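Local structure of SA2223 protein (Staphylococcus aureus, 5KCB) at residues 5-10 and 91-96; 16-21 and 31-36; 132-137 and 150-155. The protein probably binds small effector molecules, as a member of the GyrI-like effector-binding family, and holds ethidium in this crystal. All coordinates share one frame; numbering follows the deposited sequence.

In the fold
All three contacts belong to one antiparallel sheet closed into a barrel, and together they illustrate how such a barrel is zipped, covered and used. Contact 1 joins the first strand to strand 87-102, and contact 3, its centre about 10 Å away, pairs the next two strands round; Lys95 O and Val155 N lie 2.9 Å apart where they meet, and Tyr96 packs on Trp152. Contact 2 uses the far end of strand 4-20, its centre about 24 Å from that of contact 1, to seat helix 23-39. Ethidium connects contacts 2 and 3, whose centres are about 17 Å apart: Trp34 and Tyr137, which touch each other, both lay a ring face against it.

Contact 1: residues 5-10 and 91-96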
loop_
_atom_site.group_PDB
_atom_site.type_symbol
_atom_site.label_atom_id
_atom_site.label_comp_id
_atom_site.label_asym_id
_atom_site.label_seq_id
_atom_site.Cartn_x
_atom_site.Cartn_y
_atom_site.Cartn_z
ATOM N N LEU A 5 2.391 0.429 -15.606
ATOM C CA LEU A 5 3.735 0.330 -15.097
ATOM C C LEU A 5 4.167 1.664 -14.571
ATOM O O LEU A 5 4.172 2.640 -15.287
ATOM C CB LEU A 5 4.693 -0.078 -16.201
ATOM C CG LEU A 5 4.456 -1.414 -16.858
ATOM C CD1 LEU A 5 5.288 -1.554 -18.113
ATOM C CD2 LEU A 5 4.799 -2.497 -15.867
ATOM N N GLN A 6 4.537 1.702 -13.306
ATOM C CA GLN A 6 4.999 2.921 -12.689
ATOM C C GLN A 6 6.263 2.640 -11.912
ATOM O O GLN A 6 6.535 1.517 -11.535
ATOM C CB GLN A 6 3.930 3.532 -11.792
ATOM C CG GLN A 6 2.631 3.871 -12.504
ATOM C CD GLN A 6 2.618 5.250 -13.124
ATOM O OE1 GLN A 6 1.603 5.669 -13.673
ATOM N NE2 GLN A 6 3.726 5.974 -13.022
ATOM N N GLN A 7 7.033 3.684 -11.686
ATOM C CA GLN A 7 8.278 3.577 -10.978
ATOM C C GLN A 7 8.354 4.640 -9.904
ATOM O O GLN A 7 7.805 5.709 -10.042
ATOM C CB GLN A 7 9.438 3.717 -11.957
ATOM C CG GLN A 7 10.789 3.898 -11.310
ATOM C CD GLN A 7 11.936 3.642 -12.255
ATOM O OE1 GLN A 7 11.807 3.796 -13.458
ATOM N NE2 GLN A 7 13.063 3.241 -11.711
ATOM N N LEU A 8 9.026 4.322 -8.817
ATOM C CA LEU A 8 9.183 5.246 -7.735
ATOM C C LEU A 8 10.606 5.313 -7.282
ATOM O O LEU A 8 11.298 4.316 -7.214
ATOM C CB LEU A 8 8.364 4.820 -6.526
ATOM C CG LEU A 8 6.854 4.851 -6.576
ATOM C CD1 LEU A 8 6.349 4.329 -5.249
ATOM C CD2 LEU A 8 6.363 6.249 -6.852
ATOM N N ALA A 9 11.020 6.517 -6.955
ATOM C CA ALA A 9 12.319 6.773 -6.418
ATOM C C ALA A 9 12.200 6.530 -4.932
ATOM O O ALA A 9 11.116 6.376 -4.426
ATOM C CB ALA A 9 12.742 8.198 -6.701
ATOM N N SER A 10 13.313 6.534 -4.233
ATOM C CA SER A 10 13.299 6.313 -2.809
ATOM C C SER A 10 12.447 7.372 -2.130
ATOM O O SER A 10 12.509 8.530 -2.481
ATOM C CB SER A 10 14.711 6.378 -2.273
ATOM O OG SER A 10 14.776 5.893 -0.957
ATOM N N LEU A 91 11.092 3.901 1.798
ATOM C CA LEU A 91 10.589 2.919 0.869
ATOM C C LEU A 91 11.548 2.909 -0.314
ATOM O O LEU A 91 11.645 3.867 -1.055
ATOM C CB LEU A 91 9.178 3.246 0.421
ATOM C CG LEU A 91 8.537 2.242 -0.528
ATOM C CD1 LEU A 91 8.167 0.970 0.191
ATOM C CD2 LEU A 91 7.328 2.813 -1.215
ATOM N N ALA A 92 12.247 1.803 -0.477
ATOM C CA ALA A 92 13.246 1.659 -1.532
ATOM C C ALA A 92 12.660 1.771 -2.908
ATOM O O ALA A 92 11.559 1.350 -3.154
ATOM C CB ALA A 92 13.997 0.357 -1.381
ATOM N N SER A 93 13.432 2.346 -3.809
ATOM C CA SER A 93 12.983 2.556 -5.173
ATOM C C SER A 93 12.609 1.239 -5.825
ATOM O O SER A 93 13.215 0.235 -5.570
ATOM C CB SER A 93 14.084 3.244 -5.987
ATOM O OG SER A 93 13.882 3.128 -7.375
ATOM N N SER A 94 11.575 1.252 -6.642
ATOM C CA SER A 94 11.138 0.052 -7.321
ATOM C C SER A 94 10.211 0.359 -8.461
ATOM O O SER A 94 9.670 1.438 -8.536
ATOM C CB SER A 94 10.411 -0.857 -6.339
ATOM O OG SER A 94 10.139 -2.122 -6.895
ATOM N N LYS A 95 10.009 -0.626 -9.319
ATOM C CA LYS A 95 9.073 -0.527 -10.403
ATOM C C LYS A 95 7.878 -1.314 -9.911
ATOM O O LYS A 95 8.036 -2.227 -9.132
ATOM C CB LYS A 95 9.616 -1.105 -11.695
ATOM C CG LYS A 95 10.767 -0.319 -12.280
ATOM C CD LYS A 95 11.098 -0.742 -13.687
ATOM C CE LYS A 95 12.320 -0.005 -14.190
ATOM N NZ LYS A 95 12.594 -0.337 -15.604
ATOM N N TYR A 96 6.689 -0.943 -10.351
ATOM C CA TYR A 96 5.474 -1.604 -9.926
ATOM C C TYR A 96 4.455 -1.877 -11.011
ATOM O O TYR A 96 4.446 -1.241 -12.042
ATOM C CB TYR A 96 4.731 -0.728 -8.920
ATOM C CG TYR A 96 5.421 -0.399 -7.637
ATOM C CD1 TYR A 96 5.064 -1.020 -6.466
ATOM C CD2 TYR A 96 6.381 0.565 -7.586
ATOM C CE1 TYR A 96 5.678 -0.708 -5.285
ATOM C CE2 TYR A 96 6.998 0.886 -6.411
ATOM C CZ TYR A 96 6.638 0.244 -5.264
ATOM O OH TYR A 96 7.245 0.568 -4.106
HETATM O O HOH W 1 9.593 4.671 -2.942
#
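Leu5 meets the other strand through its backbone: its CA approaches Tyr96 O in a C-H...O contact, while CD2 reaches the same carbonyl more loosely. At Gln6 the strands pair in earnest. Tyr96 N donates to Gln6 O at 2.7 Å, and Gln6 N returns a longer bond of 3.2 Å to Tyr96 O. Gln7, on the opposite face, forms a non-hydrogen-bonded pair with Lys95. Its CG stands anti to the backbone N (chi1 168°) and the chain runs on extended, which lays the amide obliquely across the lysine's aliphatic chain, with OE1 of Gln7 3.9 Å from Lys95 CE. Lys95 NZ makes a weak, long ion pair with a sulfate ion, probably from the crystallisation liquor. This is ordinary antiparallel strand pairing, and in the fold it joins the first strand to strand 87-102, a seam that closes the six-stranded barrel.

Leu8 carries the apolar part of the contact. Its CD1 sits 3.7 Å from Tyr96 CE2, the two side chains crossing at about a right angle, and the same methyl looks more distantly toward Leu91 CD2. On the same face Trp152 of the next strand receives both Leu8 and Tyr96, the tyrosine ring edge-to-face. The backbone of Leu8 is held at both ends: its N donates to Ser94 O at 3.0 Å, while its O accepts from Ser94 N at 3.1 Å and from Ser93 OG at 2.8 Å. Beyond it direct pairing lapses, and a water donates to both Ala9 O and Leu91 O. Ser10 ends the segment with its CA 3.4 Å from Leu91 O.

Contact 2: residues 16-21 and 31-36; sequences IKETYE and AGFWQR. With ET (ethidium), chain B.
Phe33 has its CG trans to the backbone N (chi1 -180°), which carries the ring from the helix toward the strand, and Glu18, extended beyond CG, comes from the opposite direction to lie over one face of it. The carboxylate is nearly parallel to the ring, 16° between planes, with Glu18 CD 3.5 Å from Phe33 CD1 and Glu18 CG making a CH-pi contact over the same ring. Ile16 closes on the far end of the phenyl group: its carbonyl O lies at the ring edge, 3.4 Å from Phe33 CZ, and its CG2 packs beside that carbon.

Arg36, one helical turn on, bends at chi3 and grips the carboxylate end-on. Arg36 NH1 reaches Glu18 OE2 at 2.8 Å and Arg36 NH2 reaches Glu18 OE1 at 3.0 Å, the latter almost straight at 177°, each on a syn lone pair, with the two flat groups nearly coplanar. Tyr20 OH adds a weak bond to OE1. The salt bridge thus fixes the carboxylate's rotation and holds it flat above the phenyl ring.

Helix 23-39 lies over strand 4-20; Phe33 also packs on Tyr71 and Ile73 of strand 69-76, Ile16 touches Val42 of helix 42-49, and Trp34 turns a ring face to ethidium.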
loop_
_atom_site.group_PDB
_atom_site.type_symbol
_atom_site.label_atom_id
_atom_site.label_comp_id
_atom_site.label_asym_id
_atom_site.label_seq_id
_atom_site.Cartn_x
_atom_site.Cartn_y
_atom_site.Cartn_z
ATOM N N ILE A 16 1.951 5.221 11.064
ATOM C CA ILE A 16 1.926 4.256 12.134
ATOM C C ILE A 16 1.910 2.825 11.616
ATOM O O ILE A 16 1.134 2.477 10.754
ATOM C CB ILE A 16 0.748 4.480 13.098
ATOM C CG1 ILE A 16 0.870 5.840 13.760
ATOM C CG2 ILE A 16 0.707 3.383 14.141
ATOM C CD1 ILE A 16 -0.332 6.230 14.548
ATOM N N LYS A 17 2.779 2.009 12.187
ATOM C CA LYS A 17 2.881 0.614 11.824
ATOM C C LYS A 17 2.495 -0.322 12.953
ATOM O O LYS A 17 2.998 -0.230 14.055
ATOM C CB LYS A 17 4.301 0.274 11.400
ATOM C CG LYS A 17 4.478 -1.172 10.990
ATOM C CD LYS A 17 5.910 -1.499 10.639
ATOM C CE LYS A 17 6.763 -1.679 11.871
ATOM N NZ LYS A 17 8.164 -1.992 11.537
ATOM N N GLU A 18 1.603 -1.237 12.637
ATOM C CA GLU A 18 1.171 -2.260 13.561
ATOM C C GLU A 18 1.609 -3.617 12.995
ATOM O O GLU A 18 1.816 -3.745 11.812
ATOM C CB GLU A 18 -0.325 -2.194 13.817
ATOM C CG GLU A 18 -0.693 -1.153 14.867
ATOM C CD GLU A 18 -2.148 -1.177 15.320
ATOM O OE1 GLU A 18 -2.933 -1.990 14.844
ATOM O OE2 GLU A 18 -2.489 -0.376 16.190
ATOM N N THR A 19 1.771 -4.600 13.865
ATOM C CA THR A 19 2.221 -5.931 13.490
ATOM C C THR A 19 1.237 -7.008 13.932
ATOM O O THR A 19 0.793 -7.018 15.052
ATOM C CB THR A 19 3.617 -6.210 14.084
ATOM O OG1 THR A 19 4.518 -5.174 13.715
ATOM C CG2 THR A 19 4.171 -7.531 13.621
ATOM N N TYR A 20 0.925 -7.909 13.016
ATOM C CA TYR A 20 -0.011 -9.006 13.222
ATOM C C TYR A 20 0.659 -10.360 12.916
ATOM O O TYR A 20 1.678 -10.427 12.254
ATOM C CB TYR A 20 -1.271 -8.812 12.379
ATOM C CG TYR A 20 -1.830 -7.410 12.416
ATOM C CD1 TYR A 20 -2.584 -6.971 13.477
ATOM C CD2 TYR A 20 -1.585 -6.530 11.398
ATOM C CE1 TYR A 20 -3.085 -5.698 13.518
ATOM C CE2 TYR A 20 -2.075 -5.258 11.426
ATOM C CZ TYR A 20 -2.824 -4.840 12.495
ATOM O OH TYR A 20 -3.302 -3.573 12.521
ATOM N N GLU A 21 0.062 -11.438 13.393
ATOM C CA GLU A 21 0.652 -12.761 13.243
ATOM C C GLU A 21 0.887 -13.201 11.810
ATOM O O GLU A 21 1.900 -13.771 11.519
ATOM C CB GLU A 21 -0.205 -13.805 13.952
ATOM C CG GLU A 21 -0.326 -13.591 15.441
ATOM C CD GLU A 21 1.013 -13.618 16.144
ATOM O OE1 GLU A 21 1.780 -14.567 15.911
ATOM O OE2 GLU A 21 1.297 -12.694 16.921
ATOM N N ALA A 31 -9.143 -3.174 9.303
ATOM C CA ALA A 31 -10.270 -2.267 9.279
ATOM C C ALA A 31 -10.340 -1.542 10.604
ATOM O O ALA A 31 -10.584 -0.363 10.644
ATOM C CB ALA A 31 -11.555 -3.008 8.980
ATOM N N GLY A 32 -10.095 -2.264 11.682
ATOM C CA GLY A 32 -10.079 -1.695 13.009
ATOM C C GLY A 32 -8.985 -0.666 13.213
ATOM O O GLY A 32 -9.195 0.328 13.873
ATOM N N PHE A 33 -7.812 -0.934 12.655
ATOM C CA PHE A 33 -6.666 -0.048 12.748
ATOM C C PHE A 33 -7.008 1.269 12.058
ATOM O O PHE A 33 -6.739 2.321 12.574
ATOM C CB PHE A 33 -5.439 -0.739 12.125
ATOM C CG PHE A 33 -4.169 0.058 12.159
ATOM C CD1 PHE A 33 -3.891 0.926 13.185
ATOM C CD2 PHE A 33 -3.221 -0.107 11.171
ATOM C CE1 PHE A 33 -2.711 1.632 13.214
ATOM C CE2 PHE A 33 -2.045 0.601 11.190
ATOM C CZ PHE A 33 -1.798 1.477 12.209
ATOM N N TRP A 34 -7.622 1.191 10.894
ATOM C CA TRP A 34 -8.022 2.380 10.181
ATOM C C TRP A 34 -9.034 3.157 11.021
ATOM O O TRP A 34 -8.940 4.360 11.138
ATOM C CB TRP A 34 -8.651 2.028 8.847
ATOM C CG TRP A 34 -7.707 1.787 7.732
ATOM C CD1 TRP A 34 -7.294 0.592 7.267
ATOM C CD2 TRP A 34 -7.076 2.770 6.914
ATOM N NE1 TRP A 34 -6.439 0.757 6.228
ATOM C CE2 TRP A 34 -6.289 2.089 5.986
ATOM C CE3 TRP A 34 -7.098 4.158 6.883
ATOM C CZ2 TRP A 34 -5.539 2.740 5.044
ATOM C CZ3 TRP A 34 -6.353 4.798 5.956
ATOM C CH2 TRP A 34 -5.585 4.097 5.042
ATOM N N GLN A 35 -9.988 2.440 11.609
ATOM C CA GLN A 35 -11.027 3.048 12.429
ATOM C C GLN A 35 -10.405 3.758 13.619
ATOM O O GLN A 35 -10.788 4.860 13.932
ATOM C CB GLN A 35 -12.065 2.003 12.869
ATOM C CG GLN A 35 -13.165 1.771 11.842
ATOM C CD GLN A 35 -13.808 0.382 11.871
ATOM O OE1 GLN A 35 -13.893 -0.276 12.911
ATOM N NE2 GLN A 35 -14.287 -0.055 10.717
ATOM N N ARG A 36 -9.439 3.127 14.262
ATOM C CA ARG A 36 -8.761 3.736 15.384
ATOM C C ARG A 36 -7.976 4.986 14.973
ATOM O O ARG A 36 -7.959 5.972 15.685
ATOM C CB ARG A 36 -7.868 2.732 16.115
ATOM C CG ARG A 36 -8.625 1.798 17.047
ATOM C CD ARG A 36 -7.721 0.827 17.776
ATOM N NE ARG A 36 -7.277 -0.266 16.931
ATOM C CZ ARG A 36 -6.033 -0.447 16.528
ATOM N NH1 ARG A 36 -5.089 0.376 16.891
ATOM N NH2 ARG A 36 -5.742 -1.466 15.765
HETATM C C1 ET B . -9.034 0.451 4.265
HETATM C C2 ET B . -9.042 -0.894 4.571
HETATM C C3 ET B . -10.017 -1.418 5.408
HETATM C C4 ET B . -11.015 -0.622 5.959
HETATM N N5 ET B . -12.078 1.576 6.238
HETATM C C6 ET B . -12.110 2.904 5.970
HETATM C C7 ET B . -11.106 4.868 4.795
HETATM C C8 ET B . -10.136 5.404 3.963
HETATM C C9 ET B . -9.133 4.629 3.404
HETATM C C10 ET B . -9.068 3.275 3.664
HETATM C C11 ET B . -11.086 3.520 5.084
HETATM C C12 ET B . -10.017 2.705 4.485
HETATM C C13 ET B . -10.006 1.273 4.798
HETATM C C14 ET B . -11.058 0.738 5.696
HETATM C C15 ET B . -13.154 3.812 6.541
HETATM C C16 ET B . -12.787 4.786 7.460
HETATM C C17 ET B . -13.739 5.632 8.000
HETATM C C18 ET B . -15.079 5.507 7.639
HETATM C C19 ET B . -15.459 4.533 6.722
HETATM C C20 ET B . -14.488 3.694 6.168
HETATM C C21 ET B . -13.080 0.962 7.129
HETATM C C22 ET B . -12.467 0.554 8.452
HETATM N N23 ET B . -9.993 -2.739 5.685
HETATM N N24 ET B . -10.167 6.718 3.692
#

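Contact 3: residues 132-137 and 150-155. With ET (ethidium), chain B.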
loop_
_atom_site.group_PDB
_atom_site.type_symbol
_atom_site.label_atom_id
_atom_site.label_comp_id
_atom_site.label_asym_id
_atom_site.label_seq_id
_atom_site.Cartn_x
_atom_site.Cartn_y
_atom_site.Cartn_z
ATOM N N PRO A 132 7.555 -4.350 0.236
ATOM C CA PRO A 132 6.212 -3.902 0.607
ATOM C C PRO A 132 5.308 -3.617 -0.572
ATOM O O PRO A 132 5.755 -3.069 -1.528
ATOM C CB PRO A 132 6.469 -2.600 1.355
ATOM C CG PRO A 132 7.883 -2.634 1.749
ATOM C CD PRO A 132 8.592 -3.448 0.733
ATOM N N PHE A 133 4.043 -3.983 -0.477
ATOM C CA PHE A 133 3.069 -3.662 -1.504
ATOM C C PHE A 133 2.013 -2.836 -0.801
ATOM O O PHE A 133 1.843 -2.954 0.394
ATOM C CB PHE A 133 2.492 -4.868 -2.227
ATOM C CG PHE A 133 1.696 -5.794 -1.370
ATOM C CD1 PHE A 133 0.339 -5.679 -1.301
ATOM C CD2 PHE A 133 2.305 -6.802 -0.670
ATOM C CE1 PHE A 133 -0.404 -6.538 -0.533
ATOM C CE2 PHE A 133 1.567 -7.668 0.101
ATOM C CZ PHE A 133 0.211 -7.531 0.168
ATOM N N PHE A 134 1.336 -1.972 -1.531
ATOM C CA PHE A 134 0.373 -1.094 -0.900
ATOM C C PHE A 134 -0.842 -0.669 -1.685
ATOM O O PHE A 134 -0.894 -0.764 -2.890
ATOM C CB PHE A 134 1.079 0.163 -0.404
ATOM C CG PHE A 134 1.751 0.965 -1.475
ATOM C CD1 PHE A 134 1.073 1.950 -2.155
ATOM C CD2 PHE A 134 3.075 0.774 -1.763
ATOM C CE1 PHE A 134 1.696 2.706 -3.118
ATOM C CE2 PHE A 134 3.704 1.527 -2.725
ATOM C CZ PHE A 134 3.012 2.491 -3.406
ATOM N N GLU A 135 -1.809 -0.173 -0.931
ATOM C CA GLU A 135 -3.053 0.362 -1.442
ATOM C C GLU A 135 -2.901 1.855 -1.281
ATOM O O GLU A 135 -2.457 2.329 -0.254
ATOM C CB GLU A 135 -4.251 -0.114 -0.630
ATOM C CG GLU A 135 -4.462 -1.603 -0.604
ATOM C CD GLU A 135 -4.968 -2.111 0.730
ATOM O OE1 GLU A 135 -5.556 -1.347 1.504
ATOM O OE2 GLU A 135 -4.771 -3.297 1.008
ATOM N N LEU A 136 -3.246 2.591 -2.316
ATOM C CA LEU A 136 -3.153 4.032 -2.265
ATOM C C LEU A 136 -4.554 4.604 -2.332
ATOM O O LEU A 136 -5.276 4.331 -3.266
ATOM C CB LEU A 136 -2.321 4.544 -3.421
ATOM C CG LEU A 136 -2.152 6.041 -3.506
ATOM C CD1 LEU A 136 -1.268 6.548 -2.397
ATOM C CD2 LEU A 136 -1.565 6.395 -4.843
ATOM N N TYR A 137 -4.926 5.384 -1.323
ATOM C CA TYR A 137 -6.259 5.978 -1.254
ATOM C C TYR A 137 -6.271 7.475 -1.500
ATOM O O TYR A 137 -5.839 8.254 -0.683
ATOM C CB TYR A 137 -6.876 5.680 0.109
ATOM C CG TYR A 137 -7.085 4.221 0.347
ATOM C CD1 TYR A 137 -8.192 3.587 -0.136
ATOM C CD2 TYR A 137 -6.157 3.472 1.024
ATOM C CE1 TYR A 137 -8.387 2.251 0.056
ATOM C CE2 TYR A 137 -6.344 2.129 1.222
ATOM C CZ TYR A 137 -7.464 1.524 0.726
ATOM O OH TYR A 137 -7.681 0.200 0.900
ATOM N N GLU A 150 -5.979 2.326 -5.706
ATOM C CA GLU A 150 -4.879 1.811 -6.494
ATOM C C GLU A 150 -4.102 0.801 -5.693
ATOM O O GLU A 150 -3.846 1.009 -4.526
ATOM C CB GLU A 150 -3.925 2.918 -6.914
ATOM C CG GLU A 150 -4.362 3.740 -8.109
ATOM C CD GLU A 150 -3.366 4.815 -8.466
ATOM O OE1 GLU A 150 -2.309 4.872 -7.851
ATOM O OE2 GLU A 150 -3.644 5.612 -9.361
ATOM N N ILE A 151 -3.736 -0.293 -6.337
ATOM C CA ILE A 151 -2.964 -1.342 -5.710
ATOM C C ILE A 151 -1.609 -1.415 -6.387
ATOM O O ILE A 151 -1.511 -1.661 -7.573
ATOM C CB ILE A 151 -3.681 -2.683 -5.830
ATOM C CG1 ILE A 151 -5.002 -2.638 -5.074
ATOM C CG2 ILE A 151 -2.803 -3.802 -5.327
ATOM C CD1 ILE A 151 -5.811 -3.892 -5.185
ATOM N N TRP A 152 -0.560 -1.198 -5.614
ATOM C CA TRP A 152 0.787 -1.200 -6.138
ATOM C C TRP A 152 1.590 -2.425 -5.733
ATOM O O TRP A 152 1.914 -2.580 -4.578
ATOM C CB TRP A 152 1.509 0.043 -5.632
ATOM C CG TRP A 152 1.030 1.335 -6.164
ATOM C CD1 TRP A 152 -0.209 1.848 -6.060
ATOM C CD2 TRP A 152 1.806 2.305 -6.858
ATOM N NE1 TRP A 152 -0.271 3.071 -6.658
ATOM C CE2 TRP A 152 0.960 3.375 -7.159
ATOM C CE3 TRP A 152 3.134 2.363 -7.270
ATOM C CZ2 TRP A 152 1.395 4.488 -7.851
ATOM C CZ3 TRP A 152 3.562 3.462 -7.945
ATOM C CH2 TRP A 152 2.698 4.513 -8.235
ATOM N N MET A 153 1.911 -3.278 -6.699
ATOM C CA MET A 153 2.702 -4.476 -6.459
ATOM C C MET A 153 4.103 -4.316 -7.052
ATOM O O MET A 153 4.257 -4.118 -8.233
ATOM C CB MET A 153 2.041 -5.702 -7.071
ATOM C CG MET A 153 0.579 -5.889 -6.721
ATOM S SD MET A 153 0.291 -6.073 -4.967
ATOM C CE MET A 153 1.402 -7.393 -4.591
ATOM N N PRO A 154 5.137 -4.390 -6.229
ATOM C CA PRO A 154 6.510 -4.230 -6.715
ATOM C C PRO A 154 7.052 -5.363 -7.592
ATOM O O PRO A 154 6.756 -6.509 -7.352
ATOM C CB PRO A 154 7.317 -4.142 -5.440
ATOM C CG PRO A 154 6.535 -4.891 -4.451
ATOM C CD PRO A 154 5.106 -4.694 -4.798
ATOM N N VAL A 155 7.852 -5.022 -8.590
ATOM C CA VAL A 155 8.429 -6.010 -9.483
ATOM C C VAL A 155 9.856 -5.723 -9.914
ATOM O O VAL A 155 10.303 -4.598 -9.859
ATOM C CB VAL A 155 7.617 -6.156 -10.768
ATOM C CG1 VAL A 155 6.303 -6.842 -10.507
ATOM C CG2 VAL A 155 7.445 -4.822 -11.453
HETATM C C1 ET B . -9.034 0.451 4.265
HETATM C C2 ET B . -9.042 -0.894 4.571
HETATM C C3 ET B . -10.017 -1.418 5.408
HETATM C C4 ET B . -11.015 -0.622 5.959
HETATM N N5 ET B . -12.078 1.576 6.238
HETATM C C6 ET B . -12.110 2.904 5.970
HETATM C C7 ET B . -11.106 4.868 4.795
HETATM C C8 ET B . -10.136 5.404 3.963
HETATM C C9 ET B . -9.133 4.629 3.404
HETATM C C10 ET B . -9.068 3.275 3.664
HETATM C C11 ET B . -11.086 3.520 5.084
HETATM C C12 ET B . -10.017 2.705 4.485
HETATM C C13 ET B . -10.006 1.273 4.798
HETATM C C14 ET B . -11.058 0.738 5.696
HETATM C C15 ET B . -13.154 3.812 6.541
HETATM C C16 ET B . -12.787 4.786 7.460
HETATM C C17 ET B . -13.739 5.632 8.000
HETATM C C18 ET B . -15.079 5.507 7.639
HETATM C C19 ET B . -15.459 4.533 6.722
HETATM C C20 ET B . -14.488 3.694 6.168
HETATM C C21 ET B . -13.080 0.962 7.129
HETATM C C22 ET B . -12.467 0.554 8.452
HETATM N N23 ET B . -9.993 -2.739 5.685
HETATM N N24 ET B . -10.167 6.718 3.692
#
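Phe134 and Trp152 form the densest part of this contact. The phenyl ring lies on the five-membered ring of the indole in an offset stack, planes 17° apart, with Phe134 CE1 3.4 Å from Trp152 CG. Trp152 CB also stands over the phenyl face in a CH-pi contact. The fit depends on Phe134 placing CG between its backbone N and carbonyl carbon (chi1 60°), which turns the ring along its neighbour so that both aromatics run the same way. Beneath them the backbones form a hydrogen-bonded antiparallel pair: Trp152 N gives Phe134 O an almost straight bond of 2.8 Å. Two residues on, Leu136 and Glu150 repeat the pairing, with Leu136 N to Glu150 O also at 2.8 Å. Here the same face loosens toward the partly exposed Glu150, whose OE1 lies 3.5 Å from Leu136 CD2.

On the other face Glu135 and Ile151 pair without direct hydrogen bonds and their side chains barely meet; the glutamate bends away from the partner strand, and Tyr137 OH donates to its OE1 from above the carboxylate plane. A separate close patch lies near the start of the hairpin's first strand, where Met153 folds alongside Phe133, its CE 3.6 Å from Phe133 CG and its sulfur oblique to the ring, a Met-aromatic contact.

These strands, 133-137 and 148-155, are a beta hairpin in the barrel, with Met113 of helix 107-119 against Phe133 and Glu135. Trp152 NE1 donates to Glu150 OE1 at 3.0 Å, which probably limits rotation of the indole. Tyr137 lays a ring face on ethidium; the buried carboxylate beside its hydroxyl, with Glu135 OE1 4.7 Å from ethidium C2, would probably favour a cation here.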